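Local coordinates for protein carboxypeptidase 1 (Deinococcus radiodurans str. R1, PDB 5GIV) that probably acts as a zinc-dependent carboxypeptidase of the M32 family, releasing amino acids one at a time from the C-terminus of peptides with broad specificity, at residues I248-K253 with Y262-E267; A268-Y273 with S297-W302; R308-W313 with T332-Y337. All coordinates share one frame; numbering follows the deposited sequence.

Interaction 1: residues I248-K253 with Y262-E267. With ZN (zinc ion), chain G.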
loop_
_atom_site.group_PDB
_atom_site.type_symbol
_atom_site.label_atom_id
_atom_site.label_comp_id
_atom_site.label_asym_id
_atom_site.label_seq_id
_atom_site.Cartn_x
_atom_site.Cartn_y
_atom_site.Cartn_z
ATOM N N ILE A 248 -9.950 -6.588 0.672
ATOM C CA ILE A 248 -10.879 -6.612 1.788
ATOM C C ILE A 248 -10.080 -6.556 3.086
ATOM O O ILE A 248 -8.899 -6.904 3.132
ATOM C CB ILE A 248 -11.796 -7.865 1.754
ATOM C CG1 ILE A 248 -10.979 -9.146 1.889
ATOM C CG2 ILE A 248 -12.599 -7.922 0.461
ATOM C CD1 ILE A 248 -11.846 -10.369 2.016
ATOM N N THR A 249 -10.729 -6.079 4.142
ATOM C CA THR A 249 -10.117 -6.051 5.460
ATOM C C THR A 249 -11.114 -6.581 6.474
ATOM O O THR A 249 -12.330 -6.500 6.276
ATOM C CB THR A 249 -9.648 -4.638 5.857
ATOM O OG1 THR A 249 -10.777 -3.761 5.953
ATOM C CG2 THR A 249 -8.658 -4.086 4.831
ATOM N N THR A 250 -10.585 -7.127 7.565
ATOM C CA THR A 250 -11.400 -7.712 8.616
ATOM C C THR A 250 -10.816 -7.308 9.965
ATOM O O THR A 250 -9.760 -6.668 10.046
ATOM C CB THR A 250 -11.480 -9.241 8.474
ATOM O OG1 THR A 250 -12.533 -9.753 9.303
ATOM C CG2 THR A 250 -10.142 -9.898 8.861
ATOM N N ARG A 251 -11.535 -7.667 11.027
ATOM C CA ARG A 251 -11.144 -7.349 12.395
ATOM C C ARG A 251 -11.344 -8.582 13.257
ATOM O O ARG A 251 -12.397 -9.220 13.184
ATOM C CB ARG A 251 -11.966 -6.175 12.920
ATOM C CG ARG A 251 -12.007 -6.044 14.409
ATOM C CD ARG A 251 -13.173 -5.143 14.783
ATOM N NE ARG A 251 -14.450 -5.689 14.317
ATOM C CZ ARG A 251 -15.523 -4.950 14.045
ATOM N NH1 ARG A 251 -15.472 -3.625 14.181
ATOM N NH2 ARG A 251 -16.643 -5.534 13.631
ATOM N N VAL A 252 -10.339 -8.929 14.058
ATOM C CA VAL A 252 -10.323 -10.192 14.783
ATOM C C VAL A 252 -10.437 -9.932 16.276
ATOM O O VAL A 252 -9.686 -9.121 16.830
ATOM C CB VAL A 252 -9.052 -10.996 14.477
ATOM C CG1 VAL A 252 -9.130 -12.374 15.149
ATOM C CG2 VAL A 252 -8.872 -11.122 12.980
ATOM N N LYS A 253 -11.357 -10.639 16.929
ATOM C CA LYS A 253 -11.474 -10.669 18.382
ATOM C C LYS A 253 -11.261 -12.102 18.856
ATOM O O LYS A 253 -12.089 -12.976 18.593
ATOM C CB LYS A 253 -12.830 -10.135 18.842
ATOM C CG LYS A 253 -12.940 -8.635 18.701
ATOM C CD LYS A 253 -14.075 -8.061 19.517
ATOM C CE LYS A 253 -15.344 -8.052 18.720
ATOM N NZ LYS A 253 -15.290 -6.920 17.754
ATOM N N TYR A 262 -17.594 -13.427 10.167
ATOM C CA TYR A 262 -18.693 -12.853 9.407
ATOM C C TYR A 262 -18.376 -11.477 8.833
ATOM O O TYR A 262 -18.973 -11.106 7.812
ATOM C CB TYR A 262 -19.964 -12.877 10.262
ATOM C CG TYR A 262 -20.474 -14.310 10.331
ATOM C CD1 TYR A 262 -21.081 -14.896 9.222
ATOM C CD2 TYR A 262 -20.281 -15.099 11.466
ATOM C CE1 TYR A 262 -21.509 -16.209 9.247
ATOM C CE2 TYR A 262 -20.708 -16.418 11.499
ATOM C CZ TYR A 262 -21.325 -16.962 10.385
ATOM O OH TYR A 262 -21.754 -18.262 10.387
ATOM N N SER A 263 -17.437 -10.728 9.428
ATOM C CA SER A 263 -16.889 -9.563 8.737
ATOM C C SER A 263 -16.205 -9.972 7.435
ATOM O O SER A 263 -16.354 -9.301 6.406
ATOM C CB SER A 263 -15.889 -8.819 9.626
ATOM O OG SER A 263 -16.511 -8.158 10.713
ATOM N N THR A 264 -15.425 -11.055 7.474
ATOM C CA THR A 264 -14.720 -11.504 6.280
ATOM C C THR A 264 -15.697 -11.984 5.208
ATOM O O THR A 264 -15.585 -11.593 4.042
ATOM C CB THR A 264 -13.708 -12.591 6.655
ATOM O OG1 THR A 264 -12.660 -12.008 7.436
ATOM C CG2 THR A 264 -13.106 -13.239 5.417
ATOM N N LEU A 265 -16.694 -12.793 5.591
ATOM C CA LEU A 265 -17.674 -13.249 4.608
ATOM C C LEU A 265 -18.430 -12.071 4.017
ATOM O O LEU A 265 -18.634 -11.996 2.802
ATOM C CB LEU A 265 -18.648 -14.245 5.248
ATOM C CG LEU A 265 -18.077 -15.495 5.925
ATOM C CD1 LEU A 265 -19.176 -16.495 6.260
ATOM C CD2 LEU A 265 -17.035 -16.142 5.041
ATOM N N HIS A 266 -18.775 -11.096 4.853
ATOM C CA HIS A 266 -19.485 -9.915 4.378
ATOM C C HIS A 266 -18.664 -9.153 3.342
ATOM O O HIS A 266 -19.124 -8.924 2.217
ATOM C CB HIS A 266 -19.828 -9.020 5.572
ATOM C CG HIS A 266 -20.588 -7.782 5.208
ATOM N ND1 HIS A 266 -21.946 -7.660 5.405
ATOM C CD2 HIS A 266 -20.180 -6.610 4.665
ATOM C CE1 HIS A 266 -22.340 -6.466 5.000
ATOM N NE2 HIS A 266 -21.288 -5.810 4.546
ATOM N N GLU A 267 -17.436 -8.745 3.703
ATOM C CA GLU A 267 -16.613 -7.971 2.765
ATOM C C GLU A 267 -16.227 -8.781 1.528
ATOM O O GLU A 267 -16.128 -8.220 0.429
ATOM C CB GLU A 267 -15.345 -7.444 3.455
ATOM C CG GLU A 267 -15.576 -6.480 4.621
ATOM C CD GLU A 267 -16.413 -5.271 4.241
ATOM O OE1 GLU A 267 -16.353 -4.824 3.074
ATOM O OE2 GLU A 267 -17.123 -4.755 5.125
HETATM ZN ZN ZN G . -21.396 -3.801 3.559
HETATM O O HOH W 1 -19.237 -3.034 4.306
HETATM O O HOH W 2 -22.117 -3.343 5.413
HETATM O O HOH W 3 -20.635 -1.617 2.775
#
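Thr250 and Thr264 meet where strand 245-250 runs beside helix 257-275, the helix that carries the HExxH zinc-binding motif of this metallopeptidase. The strand and helix segments run nearly antiparallel, at 164°, with their axes 7.7 Å apart at closest approach.

The polar part of the contact is hydroxyl to hydroxyl. Thr250 OG1 lies 2.9 Å from Thr264 OG1. Thr250 OG1 sits anti to its backbone N (chi1 -166°), which turns it to the helix. Thr264 OG1 also bonds Gln230 of the neighbouring strand 230-232 and the carbonyl of Ala260. Ser263 packs its CB against Thr250 OG1, while its own hydroxyl is bonded to Asp259 O.

The van der Waals part lies one turn further along the helix, where carbon atoms pack against carbonyl oxygens. Ile248 CG2 is 3.5 Å from the carbonyl oxygen of Glu267, and the CB atoms of these two residues are 4.0 Å apart. Glu267 CG rests 3.6 Å from Thr249 O.

The metal part begins at His266, which does not touch the strand. His266 NE2 binds zinc, together with His270 and Glu296, and His266 ND1 is bonded to Glu303. Glu267, the predicted proton donor/acceptor, serves both sides. Its chain bends at chi2, which goes with the carboxylate being carried to the metal's water: Glu267 OE2 accepts a 2.8 Å hydrogen bond from a zinc-bound water.

Interaction 2: residues A268-Y273 with S297-W302. With ZN (zinc ion), chain G.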
loop_
_atom_site.group_PDB
_atom_site.type_symbol
_atom_site.label_atom_id
_atom_site.label_comp_id
_atom_site.label_asym_id
_atom_site.label_seq_id
_atom_site.Cartn_x
_atom_site.Cartn_y
_atom_site.Cartn_z
ATOM N N ALA A 268 -16.001 -10.086 1.681
ATOM C CA ALA A 268 -15.762 -10.923 0.511
ATOM C C ALA A 268 -16.947 -10.869 -0.440
ATOM O O ALA A 268 -16.770 -10.860 -1.664
ATOM C CB ALA A 268 -15.476 -12.364 0.936
ATOM N N GLY A 269 -18.166 -10.817 0.106
ATOM C CA GLY A 269 -19.341 -10.685 -0.739
ATOM C C GLY A 269 -19.304 -9.417 -1.567
ATOM O O GLY A 269 -19.590 -9.431 -2.767
ATOM N N HIS A 270 -18.984 -8.292 -0.926
ATOM C CA HIS A 270 -18.724 -7.067 -1.675
ATOM C C HIS A 270 -17.695 -7.314 -2.767
ATOM O O HIS A 270 -17.871 -6.892 -3.913
ATOM C CB HIS A 270 -18.242 -5.953 -0.739
ATOM C CG HIS A 270 -19.329 -5.316 0.070
ATOM N ND1 HIS A 270 -20.473 -4.789 -0.494
ATOM C CD2 HIS A 270 -19.441 -5.111 1.406
ATOM C CE1 HIS A 270 -21.238 -4.284 0.457
ATOM N NE2 HIS A 270 -20.632 -4.462 1.617
ATOM N N ALA A 271 -16.603 -8.001 -2.423
ATOM C CA ALA A 271 -15.494 -8.140 -3.361
ATOM C C ALA A 271 -15.847 -9.078 -4.504
ATOM O O ALA A 271 -15.413 -8.868 -5.646
ATOM C CB ALA A 271 -14.246 -8.638 -2.636
ATOM N N LEU A 272 -16.627 -10.124 -4.216
ATOM C CA LEU A 272 -17.063 -11.028 -5.273
ATOM C C LEU A 272 -17.822 -10.273 -6.349
ATOM O O LEU A 272 -17.598 -10.484 -7.548
ATOM C CB LEU A 272 -17.932 -12.128 -4.681
ATOM C CG LEU A 272 -17.171 -13.179 -3.891
ATOM C CD1 LEU A 272 -18.140 -14.068 -3.157
ATOM C CD2 LEU A 272 -16.303 -13.991 -4.865
ATOM N N TYR A 273 -18.724 -9.385 -5.933
ATOM C CA TYR A 273 -19.446 -8.541 -6.871
ATOM C C TYR A 273 -18.477 -7.815 -7.803
ATOM O O TYR A 273 -18.596 -7.900 -9.030
ATOM C CB TYR A 273 -20.329 -7.572 -6.088
ATOM C CG TYR A 273 -21.236 -6.699 -6.910
ATOM C CD1 TYR A 273 -21.336 -6.846 -8.291
ATOM C CD2 TYR A 273 -21.984 -5.711 -6.302
ATOM C CE1 TYR A 273 -22.167 -6.032 -9.034
ATOM C CE2 TYR A 273 -22.810 -4.906 -7.024
ATOM C CZ TYR A 273 -22.904 -5.059 -8.392
ATOM O OH TYR A 273 -23.747 -4.227 -9.096
ATOM N N SER A 297 -26.515 -6.129 -1.042
ATOM C CA SER A 297 -27.247 -7.376 -1.227
ATOM C C SER A 297 -26.292 -8.542 -1.357
ATOM O O SER A 297 -26.625 -9.667 -0.972
ATOM C CB SER A 297 -28.130 -7.303 -2.477
ATOM O OG SER A 297 -27.360 -7.499 -3.657
ATOM N N GLN A 298 -25.102 -8.288 -1.887
ATOM C CA GLN A 298 -24.146 -9.352 -2.133
ATOM C C GLN A 298 -23.313 -9.661 -0.893
ATOM O O GLN A 298 -23.039 -10.832 -0.600
ATOM C CB GLN A 298 -23.280 -8.957 -3.318
ATOM C CG GLN A 298 -24.134 -8.843 -4.575
ATOM C CD GLN A 298 -25.031 -10.076 -4.749
ATOM O OE1 GLN A 298 -24.536 -11.197 -4.875
ATOM N NE2 GLN A 298 -26.344 -9.866 -4.757
ATOM N N SER A 299 -22.912 -8.637 -0.142
ATOM C CA SER A 299 -22.279 -8.912 1.142
ATOM C C SER A 299 -23.227 -9.683 2.052
ATOM O O SER A 299 -22.827 -10.652 2.703
ATOM C CB SER A 299 -21.809 -7.611 1.788
ATOM O OG SER A 299 -22.851 -6.666 1.812
ATOM N N ARG A 300 -24.497 -9.285 2.087
ATOM C CA ARG A 300 -25.459 -9.950 2.953
ATOM C C ARG A 300 -25.820 -11.338 2.441
ATOM O O ARG A 300 -26.132 -12.233 3.235
ATOM C CB ARG A 300 -26.708 -9.085 3.090
ATOM C CG ARG A 300 -26.460 -7.812 3.890
ATOM C CD ARG A 300 -25.935 -8.139 5.285
ATOM N NE ARG A 300 -26.076 -7.003 6.186
ATOM C CZ ARG A 300 -25.787 -7.030 7.487
ATOM N NH1 ARG A 300 -25.341 -8.148 8.054
ATOM N NH2 ARG A 300 -25.972 -5.941 8.227
ATOM N N LEU A 301 -25.805 -11.540 1.126
ATOM C CA LEU A 301 -26.095 -12.865 0.606
ATOM C C LEU A 301 -25.038 -13.864 1.071
ATOM O O LEU A 301 -25.358 -14.893 1.681
ATOM C CB LEU A 301 -26.186 -12.812 -0.919
ATOM C CG LEU A 301 -26.581 -14.083 -1.684
ATOM C CD1 LEU A 301 -27.201 -13.757 -3.058
ATOM C CD2 LEU A 301 -25.361 -15.008 -1.844
ATOM N N TRP A 302 -23.761 -13.538 0.853
ATOM C CA TRP A 302 -22.701 -14.463 1.232
ATOM C C TRP A 302 -22.501 -14.514 2.741
ATOM O O TRP A 302 -22.110 -15.558 3.271
ATOM C CB TRP A 302 -21.402 -14.088 0.529
ATOM C CG TRP A 302 -21.444 -14.347 -0.955
ATOM C CD1 TRP A 302 -21.643 -13.428 -1.947
ATOM C CD2 TRP A 302 -21.330 -15.623 -1.606
ATOM N NE1 TRP A 302 -21.630 -14.048 -3.175
ATOM C CE2 TRP A 302 -21.439 -15.394 -2.996
ATOM C CE3 TRP A 302 -21.125 -16.930 -1.151
ATOM C CZ2 TRP A 302 -21.357 -16.425 -3.936
ATOM C CZ3 TRP A 302 -21.039 -17.960 -2.098
ATOM C CH2 TRP A 302 -21.161 -17.697 -3.470
HETATM ZN ZN ZN G . -21.396 -3.801 3.559
HETATM O O HOH W 1 -19.237 -3.034 4.306
HETATM O O HOH W 2 -22.117 -3.343 5.413
HETATM O O HOH W 3 -20.635 -1.617 2.775
#
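Ser299 OG stands between its backbone N and carbonyl carbon (chi1 51°), and His270 CG is anti to its carbonyl carbon (chi1 -77°). Together these torsions lay the serine over one face of the zinc-binding imidazole. Ser299 CB is 3.4 Å from the centroid of the His270 ring, close to the ring normal, in a CH-pi contact. Ser299 OG comes within 3.1 Å of His270 NE2, but this is not a hydrogen bond. NE2 is committed to zinc at 2.2 Å, and the hydroxyl is bonded to Glu296 O.

The two helices, 257-275 and 292-306, meet at 125° with the segment axes 7.1 Å apart. The close approach is at Gly269, whose CA lies 3.9 Å from Ser299 CA. A CB on Gly269 would run into Gln298 O and Ser299 CA.

Further along, Leu272 CD1 sits over one face of the Trp302 indole, 3.5 Å from the centroid of its five-membered ring. Leu301 CD2 covers the opposite face, and Trp302 NE1 bonds Tyr464 OH. An alanine in place of Trp302 would probably open a gap beside Leu272 and Gly269 and leave the Tyr464 hydroxyl without its indole partner. Gln298 CG touches Tyr273 CD2 more loosely, at 4.2 Å, and Gln298 OE1 is bonded to Tyr464 OH.

His270 ND1 is hydrogen-bonded to His295 ND1. The ring is thus held by zinc at one nitrogen, by His295 at the other and by Ser299 over one face, which would restrict its rotation at the metal site.

Interaction 3: residues R308-W313 with T332-Y337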
loop_
_atom_site.group_PDB
_atom_site.type_symbol
_atom_site.label_atom_id
_atom_site.label_comp_id
_atom_site.label_asym_id
_atom_site.label_seq_id
_atom_site.Cartn_x
_atom_site.Cartn_y
_atom_site.Cartn_z
ATOM N N ARG A 308 -24.583 -18.082 7.358
ATOM C CA ARG A 308 -25.280 -18.439 8.587
ATOM C C ARG A 308 -26.284 -19.564 8.380
ATOM O O ARG A 308 -27.098 -19.835 9.273
ATOM C CB ARG A 308 -25.969 -17.205 9.176
ATOM C CG ARG A 308 -24.984 -16.126 9.606
ATOM C CD ARG A 308 -25.686 -14.902 10.171
ATOM N NE ARG A 308 -24.787 -13.750 10.200
ATOM C CZ ARG A 308 -23.972 -13.449 11.208
ATOM N NH1 ARG A 308 -23.946 -14.206 12.300
ATOM N NH2 ARG A 308 -23.191 -12.377 11.123
ATOM N N SER A 309 -26.236 -20.243 7.240
ATOM C CA SER A 309 -27.206 -21.288 6.944
ATOM C C SER A 309 -26.750 -22.610 7.549
ATOM O O SER A 309 -25.577 -22.802 7.877
ATOM C CB SER A 309 -27.387 -21.448 5.436
ATOM O OG SER A 309 -26.233 -22.028 4.866
ATOM N N ARG A 310 -27.699 -23.534 7.699
ATOM C CA ARG A 310 -27.337 -24.840 8.234
ATOM C C ARG A 310 -26.385 -25.572 7.295
ATOM O O ARG A 310 -25.439 -26.229 7.747
ATOM C CB ARG A 310 -28.587 -25.673 8.518
ATOM C CG ARG A 310 -28.317 -26.779 9.512
ATOM C CD ARG A 310 -29.574 -27.405 10.137
ATOM N NE ARG A 310 -30.793 -26.599 10.051
ATOM C CZ ARG A 310 -31.650 -26.428 11.058
ATOM N NH1 ARG A 310 -31.432 -27.015 12.234
ATOM N NH2 ARG A 310 -32.735 -25.682 10.887
ATOM N N ALA A 311 -26.594 -25.441 5.982
ATOM C CA ALA A 311 -25.741 -26.140 5.027
ATOM C C ALA A 311 -24.289 -25.687 5.137
ATOM O O ALA A 311 -23.365 -26.486 4.937
ATOM C CB ALA A 311 -26.256 -25.918 3.604
ATOM N N PHE A 312 -24.069 -24.404 5.421
ATOM C CA PHE A 312 -22.708 -23.893 5.570
ATOM C C PHE A 312 -21.957 -24.637 6.667
ATOM O O PHE A 312 -20.799 -25.034 6.484
ATOM C CB PHE A 312 -22.750 -22.385 5.845
ATOM C CG PHE A 312 -21.400 -21.754 6.026
ATOM C CD1 PHE A 312 -20.741 -21.815 7.247
ATOM C CD2 PHE A 312 -20.788 -21.085 4.969
ATOM C CE1 PHE A 312 -19.510 -21.228 7.410
ATOM C CE2 PHE A 312 -19.550 -20.492 5.127
ATOM C CZ PHE A 312 -18.908 -20.561 6.347
ATOM N N TRP A 313 -22.590 -24.818 7.828
ATOM C CA TRP A 313 -21.884 -25.439 8.943
ATOM C C TRP A 313 -21.821 -26.962 8.826
ATOM O O TRP A 313 -20.889 -27.580 9.361
ATOM C CB TRP A 313 -22.523 -25.006 10.266
ATOM C CG TRP A 313 -22.134 -23.610 10.581
ATOM C CD1 TRP A 313 -22.921 -22.497 10.500
ATOM C CD2 TRP A 313 -20.829 -23.154 10.953
ATOM N NE1 TRP A 313 -22.190 -21.378 10.825
ATOM C CE2 TRP A 313 -20.903 -21.755 11.107
ATOM C CE3 TRP A 313 -19.609 -23.795 11.181
ATOM C CZ2 TRP A 313 -19.802 -20.985 11.484
ATOM C CZ3 TRP A 313 -18.510 -23.025 11.558
ATOM C CH2 TRP A 313 -18.619 -21.638 11.704
ATOM N N THR A 332 -21.952 -29.509 19.466
ATOM C CA THR A 332 -22.336 -30.188 18.242
ATOM C C THR A 332 -22.273 -29.231 17.058
ATOM O O THR A 332 -22.158 -28.011 17.204
ATOM C CB THR A 332 -23.744 -30.765 18.355
ATOM O OG1 THR A 332 -24.693 -29.693 18.362
ATOM C CG2 THR A 332 -23.900 -31.600 19.634
ATOM N N GLU A 333 -22.311 -29.809 15.863
ATOM C CA GLU A 333 -22.440 -28.990 14.673
ATOM C C GLU A 333 -23.719 -28.159 14.718
ATOM O O GLU A 333 -23.717 -26.982 14.347
ATOM C CB GLU A 333 -22.396 -29.882 13.437
ATOM C CG GLU A 333 -22.890 -29.215 12.193
ATOM C CD GLU A 333 -23.030 -30.181 11.047
ATOM O OE1 GLU A 333 -22.131 -31.034 10.867
ATOM O OE2 GLU A 333 -24.057 -30.098 10.347
ATOM N N GLU A 334 -24.822 -28.749 15.183
ATOM C CA GLU A 334 -26.079 -28.009 15.265
ATOM C C GLU A 334 -25.977 -26.840 16.242
ATOM O O GLU A 334 -26.629 -25.808 16.048
ATOM C CB GLU A 334 -27.221 -28.959 15.651
ATOM C CG GLU A 334 -28.593 -28.309 15.901
ATOM C CD GLU A 334 -29.260 -27.730 14.640
ATOM O OE1 GLU A 334 -30.318 -27.066 14.777
ATOM O OE2 GLU A 334 -28.746 -27.941 13.511
ATOM N N GLU A 335 -25.192 -26.988 17.309
ATOM C CA GLU A 335 -25.079 -25.899 18.269
ATOM C C GLU A 335 -24.300 -24.723 17.686
ATOM O O GLU A 335 -24.644 -23.563 17.929
ATOM C CB GLU A 335 -24.442 -26.408 19.559
ATOM C CG GLU A 335 -25.393 -27.266 20.367
ATOM C CD GLU A 335 -24.763 -27.837 21.610
ATOM O OE1 GLU A 335 -23.664 -28.416 21.513
ATOM O OE2 GLU A 335 -25.390 -27.733 22.678
ATOM N N MET A 336 -23.272 -25.001 16.888
ATOM C CA MET A 336 -22.545 -23.924 16.238
ATOM C C MET A 336 -23.436 -23.187 15.247
ATOM O O MET A 336 -23.364 -21.955 15.139
ATOM C CB MET A 336 -21.295 -24.471 15.552
ATOM C CG MET A 336 -20.487 -23.415 14.825
ATOM S SD MET A 336 -19.826 -22.175 15.954
ATOM C CE MET A 336 -18.814 -23.193 16.994
ATOM N N TYR A 337 -24.298 -23.918 14.527
ATOM C CA TYR A 337 -25.242 -23.257 13.629
ATOM C C TYR A 337 -26.211 -22.364 14.394
ATOM O O TYR A 337 -26.534 -21.258 13.942
ATOM C CB TYR A 337 -26.012 -24.286 12.801
ATOM C CG TYR A 337 -27.303 -23.741 12.228
ATOM C CD1 TYR A 337 -27.299 -22.867 11.157
ATOM C CD2 TYR A 337 -28.530 -24.097 12.778
ATOM C CE1 TYR A 337 -28.480 -22.361 10.642
ATOM C CE2 TYR A 337 -29.717 -23.603 12.270
ATOM C CZ TYR A 337 -29.690 -22.739 11.205
ATOM O OH TYR A 337 -30.875 -22.250 10.706
HETATM O O HOH W 4 -30.287 -22.489 7.583
#
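Arg310, Trp313, Met336 and Tyr337 form a partly buried helix-to-helix contact at the periphery of this mainly helical M32 metallopeptidase. It joins the N-terminal ends of helices 310-323 and 333-339, and the centre of the contact lies about 25 Å from the centre of the chain. Both starts are capped. Ser309 OG is the N-cap acceptor for Phe312 N, and Thr332 and Glu335 form a capping box.

The inner part is aromatic and apolar. Met336 CG lies over one face of the Trp313 indole, 3.7 Å from the centroid of the six-membered ring. Met336 SD is above the same ring at 4.6 Å, a Met-aromatic contact. Phe312 CD1 covers the opposite face. Trp313 CD1 also packs near the edge of the Tyr337 ring, and Trp313 NE1 is bonded to Tyr262 OH of the zinc-binding helix. Arg308 O meets the edge of the Tyr337 ring at CE1 and also bonds Asn341 ND2.

The outer part is charged. Arg310 CG is anti to the backbone N (chi1 -159°), and the chain then bends at chi3. This draws the side chain along the Tyr337 ring. Arg310 CB sits over a ring face, 4.0 Å from the centroid, while Tyr337 CE2 lies over the guanidinium, 3.6 Å from Arg310 CZ. The two planes are 33° apart. At its edge the guanidinium meets a nearly coplanar carboxylate: Arg310 NH1 forms a salt bridge of 2.8 Å to Glu334 OE1 and a weak bond to Glu334 OE2. The charges have further mates, Glu499 for Arg310 and Arg338 for Glu334.

One water joins the backbone to the ring: it accepts from Arg310 N at 2.8 Å and donates to Tyr337 OH at 3.2 Å.

Interactions 1 and 2 are core contacts and share helix 257-275. The first sets it against a strand and the second against helix 292-306, and both reach the zinc ion and its three waters. They touch directly, with His266 O 3.0 Å from Ser299 CB. Interaction 3 lies further out and is only partly buried. It uses neither the metal nor that helix, but Leu265 and Tyr262 of interaction 1 pack against its Phe312 and Arg308. Chemistry follows place. Around the metal, hydroxyls and a glycine lie beside the ligands, with one indole packed behind; the outer contact adds a salt bridge and a bridging water to its rings.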